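Local coordinates for protein 4-alpha-glucanotransferase (Streptococcus agalactiae, PDB 6M6T) that belongs to the amylomaltase (disproportionating enzyme) family, a class of TIM-barrel glucanotransferases, and binds glycan chains in its pocket, at residues A247-D252 and Q259-P264; H297-S302 and G317-A322; E343-I348 and M364-F369. All coordinates share one frame; numbering follows the deposited sequence.

Interaction 1 (A247-D252 and Q259-P264); sequences AGVPAD and QLWGNP. With AC1 (4,6-dideoxy-4-{[(1S,4R,5S,6S)-4,5,6-trihydroxy-3-(hydroxymethyl)cyclohex-2-en-1-yl]amino}-alpha-D-glucopyranose), chain I; GLC (alpha-D-glucopyranose), chain J; AC1 (4,6-dideoxy-4-{[(1S,4R,5S,6S)-4,5,6-trihydroxy-3-(hydroxymethyl)cyclohex-2-en-1-yl]amino}-alpha-D-glucopyranose), chain B.
The Trp261 indole lies against the backbone of a beta hairpin made by strands 245-249 and 259-264. Gly248 CA lies over one face, offset toward the rim. It sits 4.0 Å from the centroid of the Trp261 five-membered ring, 20° off the normal, as a CH-pi contact. At the edge, near the ring plane, lie Gln259 CD and C2B of AC1 (chain B). Trp261 NE1 donates within that plane to a lone pair of Gln259 OE1, at 2.6 Å. This bond should limit rotation of both the indole and the amide. Val249 and Gln259 run side by side, with Val249 CG1 3.3 Å from Gln259 CB. The same two residues form a hydrogen-bonded antiparallel pair: Val249 N to Gln259 O is 2.9 Å and Gln259 N to Val249 O is 2.8 Å. Gly248 and Leu260 form the next, non-hydrogen-bonded pair. Further along, the register slips. Ala247 O takes Trp261 N at 3.0 Å and, weakly, Gly262 N, while Ala247 N bonds to Asn263 O. The hairpin contributes to two glycan sites. In the first, Val249 CG2 meets O2B of AC1 (chain B), and Asp252 CG approaches GLC C6. In the second, Leu260 O accepts a hydrogen bond from O3B of AC1 (chain I), 2.4 Å away.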
# COMPACT_ATOMS: atom_id res chain seq x y z
N ALA A 247 0.85 -18.18 1.20
CA ALA A 247 -0.04 -17.39 2.03
C ALA A 247 -1.43 -17.25 1.42
O ALA A 247 -1.62 -17.29 0.20
CB ALA A 247 0.55 -16.00 2.26
N GLY A 248 -2.41 -17.09 2.29
CA GLY A 248 -3.77 -16.86 1.86
C GLY A 248 -4.72 -16.73 3.04
O GLY A 248 -4.33 -16.34 4.15
N VAL A 249 -5.97 -17.07 2.80
CA VAL A 249 -7.00 -16.87 3.81
C VAL A 249 -8.18 -17.75 3.40
O VAL A 249 -8.48 -17.85 2.19
CB VAL A 249 -7.33 -15.38 3.93
CG1 VAL A 249 -8.40 -14.92 2.91
CG2 VAL A 249 -7.63 -15.00 5.36
N PRO A 250 -8.84 -18.43 4.32
CA PRO A 250 -9.90 -19.37 3.95
C PRO A 250 -11.24 -18.67 3.77
O PRO A 250 -11.40 -17.48 4.05
CB PRO A 250 -9.95 -20.34 5.14
CG PRO A 250 -9.25 -19.64 6.27
CD PRO A 250 -8.69 -18.32 5.78
N ALA A 251 -12.21 -19.44 3.30
CA ALA A 251 -13.54 -18.90 3.04
C ALA A 251 -14.23 -18.53 4.34
O ALA A 251 -14.19 -19.27 5.32
CB ALA A 251 -14.39 -19.93 2.32
N ASP A 252 -14.83 -17.35 4.36
CA ASP A 252 -15.74 -17.03 5.43
C ASP A 252 -17.20 -17.11 4.94
O ASP A 252 -17.49 -17.65 3.87
CB ASP A 252 -15.38 -15.69 6.04
CG ASP A 252 -15.74 -15.64 7.52
OD1 ASP A 252 -16.89 -16.01 7.86
OD2 ASP A 252 -14.88 -15.25 8.34
N GLN A 259 -9.34 -16.96 -0.30
CA GLN A 259 -8.32 -16.21 -1.02
C GLN A 259 -6.99 -16.94 -1.02
O GLN A 259 -6.53 -17.43 0.01
CB GLN A 259 -8.10 -14.82 -0.41
CG GLN A 259 -9.15 -13.78 -0.76
CD GLN A 259 -8.91 -12.48 -0.03
OE1 GLN A 259 -7.76 -12.10 0.23
NE2 GLN A 259 -10.00 -11.79 0.34
N LEU A 260 -6.37 -16.97 -2.20
CA LEU A 260 -5.01 -17.47 -2.38
C LEU A 260 -4.14 -16.29 -2.81
O LEU A 260 -4.43 -15.64 -3.82
CB LEU A 260 -4.99 -18.59 -3.42
CG LEU A 260 -3.63 -19.20 -3.73
CD1 LEU A 260 -3.67 -20.70 -3.49
CD2 LEU A 260 -3.24 -18.87 -5.17
N TRP A 261 -3.10 -16.01 -2.03
CA TRP A 261 -2.27 -14.82 -2.23
C TRP A 261 -0.96 -15.10 -2.98
O TRP A 261 -0.61 -14.35 -3.89
CB TRP A 261 -1.96 -14.17 -0.88
CG TRP A 261 -3.17 -13.60 -0.20
CD1 TRP A 261 -4.42 -13.45 -0.73
CD2 TRP A 261 -3.25 -13.09 1.14
NE1 TRP A 261 -5.28 -12.89 0.19
CE2 TRP A 261 -4.58 -12.65 1.35
CE3 TRP A 261 -2.32 -12.95 2.18
CZ2 TRP A 261 -5.00 -12.09 2.55
CZ3 TRP A 261 -2.75 -12.39 3.38
CH2 TRP A 261 -4.08 -11.97 3.55
N GLY A 262 -0.24 -16.17 -2.63
CA GLY A 262 0.97 -16.55 -3.32
C GLY A 262 2.26 -16.17 -2.64
O GLY A 262 3.33 -16.61 -3.08
N ASN A 263 2.21 -15.36 -1.59
CA ASN A 263 3.43 -14.95 -0.93
C ASN A 263 4.05 -16.13 -0.17
O ASN A 263 3.35 -17.02 0.31
CB ASN A 263 3.17 -13.81 0.06
CG ASN A 263 2.13 -12.82 -0.44
OD1 ASN A 263 0.96 -13.17 -0.61
ND2 ASN A 263 2.55 -11.58 -0.65
N PRO A 264 5.37 -16.14 -0.04
CA PRO A 264 6.00 -17.12 0.83
C PRO A 264 5.55 -16.91 2.27
O PRO A 264 5.01 -15.87 2.64
CB PRO A 264 7.50 -16.84 0.66
CG PRO A 264 7.56 -15.40 0.26
CD PRO A 264 6.32 -15.15 -0.57
C1 AC1 I . -4.02 -8.65 -2.15
O2 AC1 I . -6.34 -9.35 -2.59
C2 AC1 I . -5.03 -9.22 -3.17
C4A AC1 I . -2.01 -14.44 -7.38
C3 AC1 I . -4.59 -10.54 -3.72
O3 AC1 I . -5.59 -10.91 -4.66
C4 AC1 I . -3.20 -10.39 -4.38
N4A AC1 I . -2.65 -11.58 -5.10
C5 AC1 I . -2.28 -10.00 -3.23
O5 AC1 I . -2.67 -8.70 -2.73
C6 AC1 I . -0.84 -9.94 -3.74
C1B AC1 I . -2.94 -11.73 -6.55
C2B AC1 I . -3.85 -12.94 -6.71
O2B AC1 I . -5.01 -12.79 -5.89
C3B AC1 I . -3.05 -14.18 -6.28
O3B AC1 I . -3.92 -15.32 -6.11
O4 AC1 I . -1.11 -15.54 -7.05
C5B AC1 I . -1.30 -13.26 -7.70
C7B AC1 I . -1.77 -11.97 -7.32
C6B AC1 I . -0.02 -13.46 -8.53
O6B AC1 I . 0.43 -14.84 -8.44
C1 GLC J . -16.99 -10.31 10.16
C2 GLC J . -15.57 -9.69 9.93
C3 GLC J . -15.26 -9.55 8.43
C4 GLC J . -15.29 -11.01 7.93
C5 GLC J . -16.78 -11.44 7.96
C6 GLC J . -17.02 -12.73 7.16
O1 GLC J . -18.02 -9.38 9.80
O2 GLC J . -15.39 -8.43 10.62
O3 GLC J . -13.98 -8.91 8.25
O4 GLC J . -14.53 -11.30 6.70
O5 GLC J . -17.16 -11.56 9.40
O6 GLC J . -18.25 -12.68 6.41
C1 AC1 B . -14.66 -10.75 5.39
O2 AC1 B . -14.30 -13.08 4.80
C2 AC1 B . -13.87 -11.73 4.52
C4A AC1 B . -7.25 -8.70 4.64
C3 AC1 B . -12.42 -11.64 4.89
O3 AC1 B . -11.73 -12.57 4.07
C4 AC1 B . -11.91 -10.22 4.64
N4A AC1 B . -10.53 -10.05 5.10
C5 AC1 B . -12.74 -9.20 5.40
O5 AC1 B . -14.17 -9.37 5.13
C6 AC1 B . -12.23 -7.80 5.02
C1B AC1 B . -9.49 -10.48 4.16
C2B AC1 B . -8.30 -10.83 5.00
O2B AC1 B . -8.76 -11.74 6.01
C3B AC1 B . -7.81 -9.58 5.69
O3B AC1 B . -6.74 -9.89 6.57
O4 AC1 B . -6.86 -7.45 5.25
C5B AC1 B . -8.15 -8.53 3.59
C7B AC1 B . -9.19 -9.42 3.32
C6B AC1 B . -7.93 -7.35 2.66
O6B AC1 B . -7.32 -6.32 3.44

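Interaction 2 (H297-S302 and G317-A322). With AC1 (4,6-dideoxy-4-{[(1S,4R,5S,6S)-4,5,6-trihydroxy-3-(hydroxymethyl)cyclohex-2-en-1-yl]amino}-alpha-D-glucopyranose), chain B.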
# COMPACT_ATOMS: atom_id res chain seq x y z
N HIS A 297 -3.11 -6.72 7.54
CA HIS A 297 -3.38 -8.11 7.92
C HIS A 297 -2.79 -8.46 9.29
O HIS A 297 -1.95 -9.35 9.43
CB HIS A 297 -2.87 -9.08 6.86
CG HIS A 297 -3.36 -10.48 7.04
ND1 HIS A 297 -4.69 -10.81 6.95
CD2 HIS A 297 -2.69 -11.63 7.28
CE1 HIS A 297 -4.83 -12.11 7.13
NE2 HIS A 297 -3.63 -12.64 7.33
N PHE A 298 -3.25 -7.71 10.29
CA PHE A 298 -2.78 -7.88 11.66
C PHE A 298 -3.06 -9.29 12.17
O PHE A 298 -2.32 -9.81 13.03
CB PHE A 298 -3.47 -6.82 12.53
CG PHE A 298 -2.71 -6.44 13.76
CD1 PHE A 298 -1.49 -5.77 13.66
CD2 PHE A 298 -3.20 -6.77 15.02
CE1 PHE A 298 -0.79 -5.43 14.79
CE2 PHE A 298 -2.50 -6.44 16.16
CZ PHE A 298 -1.30 -5.76 16.05
N LYS A 299 -4.12 -9.93 11.66
CA LYS A 299 -4.41 -11.31 12.01
C LYS A 299 -3.18 -12.19 11.84
O LYS A 299 -2.91 -13.07 12.67
CB LYS A 299 -5.57 -11.82 11.15
CG LYS A 299 -6.06 -13.24 11.51
CD LYS A 299 -6.14 -13.44 13.03
CE LYS A 299 -6.30 -14.88 13.37
NZ LYS A 299 -7.27 -15.43 12.41
N GLY A 300 -2.40 -11.94 10.79
CA GLY A 300 -1.23 -12.73 10.49
C GLY A 300 -0.16 -12.72 11.56
O GLY A 300 0.75 -13.56 11.49
N PHE A 301 -0.24 -11.81 12.53
CA PHE A 301 0.71 -11.81 13.64
C PHE A 301 0.24 -12.64 14.83
O PHE A 301 1.03 -12.91 15.73
CB PHE A 301 1.04 -10.37 14.05
CG PHE A 301 1.79 -9.64 13.00
CD1 PHE A 301 3.18 -9.74 12.92
CD2 PHE A 301 1.13 -8.90 12.02
CE1 PHE A 301 3.89 -9.09 11.92
CE2 PHE A 301 1.83 -8.24 11.02
CZ PHE A 301 3.21 -8.34 10.97
N SER A 302 -1.03 -13.06 14.84
CA SER A 302 -1.51 -14.00 15.84
C SER A 302 -1.61 -15.42 15.29
O SER A 302 -1.11 -16.37 15.92
CB SER A 302 -2.88 -13.54 16.38
OG SER A 302 -3.93 -13.88 15.49
N GLY A 317 -5.36 -25.68 3.69
CA GLY A 317 -4.35 -25.05 4.53
C GLY A 317 -4.55 -25.35 5.99
O GLY A 317 -5.15 -26.36 6.35
N SER A 318 -4.02 -24.46 6.83
CA SER A 318 -4.19 -24.57 8.27
C SER A 318 -3.93 -23.21 8.91
O SER A 318 -3.34 -22.32 8.29
CB SER A 318 -3.26 -25.62 8.88
OG SER A 318 -3.18 -26.77 8.06
N TRP A 319 -4.38 -23.07 10.16
CA TRP A 319 -4.09 -21.89 10.97
C TRP A 319 -2.84 -22.16 11.80
O TRP A 319 -2.90 -22.93 12.76
CB TRP A 319 -5.27 -21.55 11.86
CG TRP A 319 -6.43 -20.96 11.16
CD1 TRP A 319 -7.63 -21.55 10.94
CD2 TRP A 319 -6.52 -19.64 10.60
NE1 TRP A 319 -8.47 -20.69 10.28
CE2 TRP A 319 -7.81 -19.51 10.05
CE3 TRP A 319 -5.64 -18.57 10.51
CZ2 TRP A 319 -8.23 -18.35 9.41
CZ3 TRP A 319 -6.06 -17.42 9.88
CH2 TRP A 319 -7.34 -17.32 9.33
N GLN A 320 -1.73 -21.54 11.45
CA GLN A 320 -0.43 -21.63 12.09
C GLN A 320 -0.22 -20.48 13.06
O GLN A 320 -0.71 -19.37 12.83
CB GLN A 320 0.68 -21.58 11.05
CG GLN A 320 0.48 -22.58 10.00
CD GLN A 320 0.85 -23.92 10.52
OE1 GLN A 320 0.13 -24.90 10.34
NE2 GLN A 320 1.99 -23.97 11.20
N PRO A 321 0.54 -20.74 14.13
CA PRO A 321 0.77 -19.69 15.14
C PRO A 321 1.99 -18.83 14.86
O PRO A 321 3.10 -19.34 14.65
CB PRO A 321 0.96 -20.50 16.43
CG PRO A 321 1.61 -21.77 15.95
CD PRO A 321 1.11 -22.03 14.54
N ALA A 322 1.81 -17.55 14.87
CA ALA A 322 2.89 -16.58 14.82
C ALA A 322 3.10 -15.96 16.20
O ALA A 322 2.15 -15.85 16.98
CB ALA A 322 2.58 -15.47 13.81
C1 AC1 B . -14.66 -10.75 5.39
O2 AC1 B . -14.30 -13.08 4.80
C2 AC1 B . -13.87 -11.73 4.52
C4A AC1 B . -7.25 -8.70 4.64
C3 AC1 B . -12.42 -11.64 4.89
O3 AC1 B . -11.73 -12.57 4.07
C4 AC1 B . -11.91 -10.22 4.64
N4A AC1 B . -10.53 -10.05 5.10
C5 AC1 B . -12.74 -9.20 5.40
O5 AC1 B . -14.17 -9.37 5.13
C6 AC1 B . -12.23 -7.80 5.02
C1B AC1 B . -9.49 -10.48 4.16
C2B AC1 B . -8.30 -10.83 5.00
O2B AC1 B . -8.76 -11.74 6.01
C3B AC1 B . -7.81 -9.58 5.69
O3B AC1 B . -6.74 -9.89 6.57
O4 AC1 B . -6.86 -7.45 5.25
C5B AC1 B . -8.15 -8.53 3.59
C7B AC1 B . -9.19 -9.42 3.32
C6B AC1 B . -7.93 -7.35 2.66
O6B AC1 B . -7.32 -6.32 3.44
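Lys299 and Trp319 cross at about a right angle. Lys299 CG is anti to the backbone N (chi1 -175°), and the chain then bends at chi2 and chi4. This brings NZ obliquely to the six-membered end of the indole. Lys299 NZ lies 3.9 Å from the centroid of the Trp319 six-membered ring, 32° off the normal. The contact is an off-centre cation-pi pair. The closest ring atom is Trp319 CZ3, 3.4 Å from Lys299 NZ. The ammonium has a stronger polar partner in Tyr347 O. Lys299 CB lies above one face of the His297 ring, toward its rim. That imidazole meets Trp261 edge-to-face. The C-terminal ends of the segments also meet. The CB of Ala322 points toward segment 297-302 and touches Gly300 O at 3.5 Å. Ala322 N gives a weak hydrogen bond to Ser302 O, 3.3 Å away. Ser302 also ties its own turn: its N and OG both donate to Lys299 O, with OG on a lone pair. Residues 298-301 have helical backbone angles but lack regular helical bonding. The arrangement belongs to a TIM-barrel loop following strand 292-295, which carries His297 of the glycan pocket and leads into a small antiparallel sheet ending at strand 319-321.

Interaction 3 (E343-I348 and M364-F369); sequences ENLGYI and MKIMEF. With AC1 (4,6-dideoxy-4-{[(1S,4R,5S,6S)-4,5,6-trihydroxy-3-(hydroxymethyl)cyclohex-2-en-1-yl]amino}-alpha-D-glucopyranose), chain B; GLC (alpha-D-glucopyranose), chain J.
Leu345 fills the apolar centre. Both its methyls lie on Ile366, and CD2 also reaches Phe369. Leu345 CD1 touches Ile366 CD1 at 3.3 Å, the two chains crossing at about a right angle. Leu345 CD2 meets the edge of the Phe369 ring, 3.6 Å from Phe369 CE2. Next to this, Met364 bends at chi2 and crosses Glu343 obliquely, with Met364 SD 3.5 Å from Glu343 CG. Phe369 CZ then carries the apolar surface to the ligand, 3.4 Å from C6 of AC1 (chain B). The polar edge starts at Asn344, whose OD1 accepts from Met364 N at 3.0 Å. That bond is straight (180°) and lies in the carbonyl plane. It ties the loop after barrel strand 340-342 to strand 363-366; helix 350-359 lies between them in the chain. On the pocket side, O3 of AC1 (chain B) donates to Tyr347 OH at 3.0 Å, while O2B lies at the edge of the tyrosine ring. Gly346 N approaches O3 of GLC at 3.1 Å. Glu343 OE2 lies 2.4 Å from O4 of AC1 (chain B) and accepts from His297 N. Glu343 OE2 and Asp296 OD1 are a close polar pair. Such short approaches make a proton on one of the acids likely, while the His297 N-H would tend to stabilise the charged form of Glu343.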
# COMPACT_ATOMS: atom_id res chain seq x y z
N GLU A 343 -4.57 -3.17 11.13
CA GLU A 343 -5.66 -3.59 10.25
C GLU A 343 -6.12 -4.97 10.71
O GLU A 343 -5.53 -5.98 10.35
CB GLU A 343 -5.19 -3.60 8.80
CG GLU A 343 -6.31 -3.57 7.76
CD GLU A 343 -6.70 -4.97 7.28
OE1 GLU A 343 -7.83 -5.40 7.57
OE2 GLU A 343 -5.90 -5.65 6.60
N ASN A 344 -7.19 -5.02 11.51
CA ASN A 344 -7.55 -6.29 12.13
C ASN A 344 -8.88 -6.84 11.63
O ASN A 344 -9.71 -7.31 12.41
CB ASN A 344 -7.58 -6.14 13.65
CG ASN A 344 -8.58 -5.10 14.12
OD1 ASN A 344 -8.86 -4.13 13.42
ND2 ASN A 344 -9.11 -5.31 15.31
N LEU A 345 -9.09 -6.80 10.32
CA LEU A 345 -10.34 -7.26 9.74
C LEU A 345 -10.30 -8.76 9.50
O LEU A 345 -9.32 -9.29 8.97
CB LEU A 345 -10.61 -6.51 8.43
CG LEU A 345 -11.06 -5.08 8.72
CD1 LEU A 345 -10.53 -4.14 7.65
CD2 LEU A 345 -12.60 -5.00 8.82
N GLY A 346 -11.36 -9.44 9.90
CA GLY A 346 -11.53 -10.85 9.57
C GLY A 346 -10.97 -11.78 10.63
O GLY A 346 -10.02 -11.46 11.34
N TYR A 347 -11.60 -12.95 10.74
CA TYR A 347 -11.04 -14.11 11.43
C TYR A 347 -10.59 -13.74 12.84
O TYR A 347 -9.59 -14.25 13.35
CB TYR A 347 -9.88 -14.73 10.63
CG TYR A 347 -10.22 -14.91 9.16
CD1 TYR A 347 -10.91 -16.03 8.72
CD2 TYR A 347 -9.88 -13.94 8.22
CE1 TYR A 347 -11.24 -16.18 7.39
CE2 TYR A 347 -10.22 -14.08 6.92
CZ TYR A 347 -10.89 -15.19 6.50
OH TYR A 347 -11.20 -15.33 5.17
N ILE A 348 -11.32 -12.82 13.46
CA ILE A 348 -10.96 -12.36 14.79
C ILE A 348 -11.28 -13.46 15.81
O ILE A 348 -12.40 -13.99 15.86
CB ILE A 348 -11.68 -11.05 15.14
CG1 ILE A 348 -11.06 -9.90 14.33
CG2 ILE A 348 -11.63 -10.78 16.64
CD1 ILE A 348 -11.49 -8.50 14.76
N MET A 364 -9.42 -1.14 13.21
CA MET A 364 -10.26 -0.65 12.14
C MET A 364 -11.74 -0.94 12.40
O MET A 364 -12.10 -1.78 13.22
CB MET A 364 -9.83 -1.26 10.81
CG MET A 364 -8.40 -0.90 10.42
SD MET A 364 -8.20 -0.72 8.64
CE MET A 364 -6.71 0.28 8.57
N LYS A 365 -12.59 -0.18 11.70
CA LYS A 365 -14.04 -0.37 11.66
C LYS A 365 -14.48 -0.03 10.24
O LYS A 365 -14.35 1.12 9.80
CB LYS A 365 -14.77 0.50 12.69
CG LYS A 365 -14.67 0.02 14.16
CD LYS A 365 -15.35 -1.35 14.37
CE LYS A 365 -15.03 -1.96 15.75
NZ LYS A 365 -14.91 -0.91 16.82
N ILE A 366 -14.97 -1.03 9.51
CA ILE A 366 -15.36 -0.85 8.12
C ILE A 366 -16.88 -0.86 8.09
O ILE A 366 -17.51 -1.92 8.13
CB ILE A 366 -14.75 -1.92 7.20
CG1 ILE A 366 -13.23 -1.77 7.16
CG2 ILE A 366 -15.34 -1.84 5.78
CD1 ILE A 366 -12.59 -2.28 5.87
N MET A 367 -17.48 0.33 7.99
CA MET A 367 -18.93 0.43 8.15
C MET A 367 -19.70 -0.39 7.12
O MET A 367 -20.89 -0.63 7.32
CB MET A 367 -19.37 1.87 8.02
CG MET A 367 -20.60 2.25 8.83
SD MET A 367 -20.80 4.05 8.69
CE MET A 367 -19.24 4.45 7.93
N GLU A 368 -19.06 -0.78 6.02
CA GLU A 368 -19.79 -1.50 4.99
C GLU A 368 -20.11 -2.92 5.39
O GLU A 368 -21.07 -3.49 4.88
CB GLU A 368 -19.03 -1.48 3.67
CG GLU A 368 -19.48 -0.35 2.78
CD GLU A 368 -18.57 -0.13 1.60
OE1 GLU A 368 -18.24 -1.12 0.91
OE2 GLU A 368 -18.19 1.04 1.35
N PHE A 369 -19.33 -3.49 6.31
CA PHE A 369 -19.59 -4.82 6.86
C PHE A 369 -20.68 -4.82 7.93
O PHE A 369 -21.00 -5.89 8.46
CB PHE A 369 -18.32 -5.39 7.48
CG PHE A 369 -17.18 -5.57 6.51
CD1 PHE A 369 -17.40 -6.07 5.24
CD2 PHE A 369 -15.88 -5.27 6.90
CE1 PHE A 369 -16.34 -6.26 4.38
CE2 PHE A 369 -14.83 -5.45 6.04
CZ PHE A 369 -15.06 -5.95 4.77
C1 AC1 B . -14.66 -10.75 5.39
O2 AC1 B . -14.30 -13.08 4.80
C2 AC1 B . -13.87 -11.73 4.52
C4A AC1 B . -7.25 -8.70 4.64
C3 AC1 B . -12.42 -11.64 4.89
O3 AC1 B . -11.73 -12.57 4.07
C4 AC1 B . -11.91 -10.22 4.64
N4A AC1 B . -10.53 -10.05 5.10
C5 AC1 B . -12.74 -9.20 5.40
O5 AC1 B . -14.17 -9.37 5.13
C6 AC1 B . -12.23 -7.80 5.02
C1B AC1 B . -9.49 -10.48 4.16
C2B AC1 B . -8.30 -10.83 5.00
O2B AC1 B . -8.76 -11.74 6.01
C3B AC1 B . -7.81 -9.58 5.69
O3B AC1 B . -6.74 -9.89 6.57
O4 AC1 B . -6.86 -7.45 5.25
C5B AC1 B . -8.15 -8.53 3.59
C7B AC1 B . -9.19 -9.42 3.32
C6B AC1 B . -7.93 -7.35 2.66
O6B AC1 B . -7.32 -6.32 3.44
C1 GLC J . -16.99 -10.31 10.16
C2 GLC J . -15.57 -9.69 9.93
C3 GLC J . -15.26 -9.55 8.43
C4 GLC J . -15.29 -11.01 7.93
C5 GLC J . -16.78 -11.44 7.96
C6 GLC J . -17.02 -12.73 7.16
O1 GLC J . -18.02 -9.38 9.80
O2 GLC J . -15.39 -8.43 10.62
O3 GLC J . -13.98 -8.91 8.25
O4 GLC J . -14.53 -11.30 6.70
O5 GLC J . -17.16 -11.56 9.40
O6 GLC J . -18.25 -12.68 6.41

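How the interactions relate
Along the chain the contacts come in series: interaction 1, then interaction 2, then interaction 3. The centres of interactions 1 and 2 are about 11 Å apart. Those of interactions 1 and 3 are about 17 Å apart, and those of interactions 2 and 3 about 16 Å. Interactions 1 and 2 reach the same four-stranded antiparallel sheet, and Pro250 CG packs on Trp319 CZ2. Interaction 3 lies at strand 363-366 and the loop after strand 340-342 of the barrel sheet. Tyr347 touches both other contacts: its OH probably bonds to Pro250 O, and its ring packs on Val249 and Trp319. Phe298 N probably bonds to Glu343 O. All three contacts touch AC1 (chain B), so barrel loops and the small sheet share one glycan pocket.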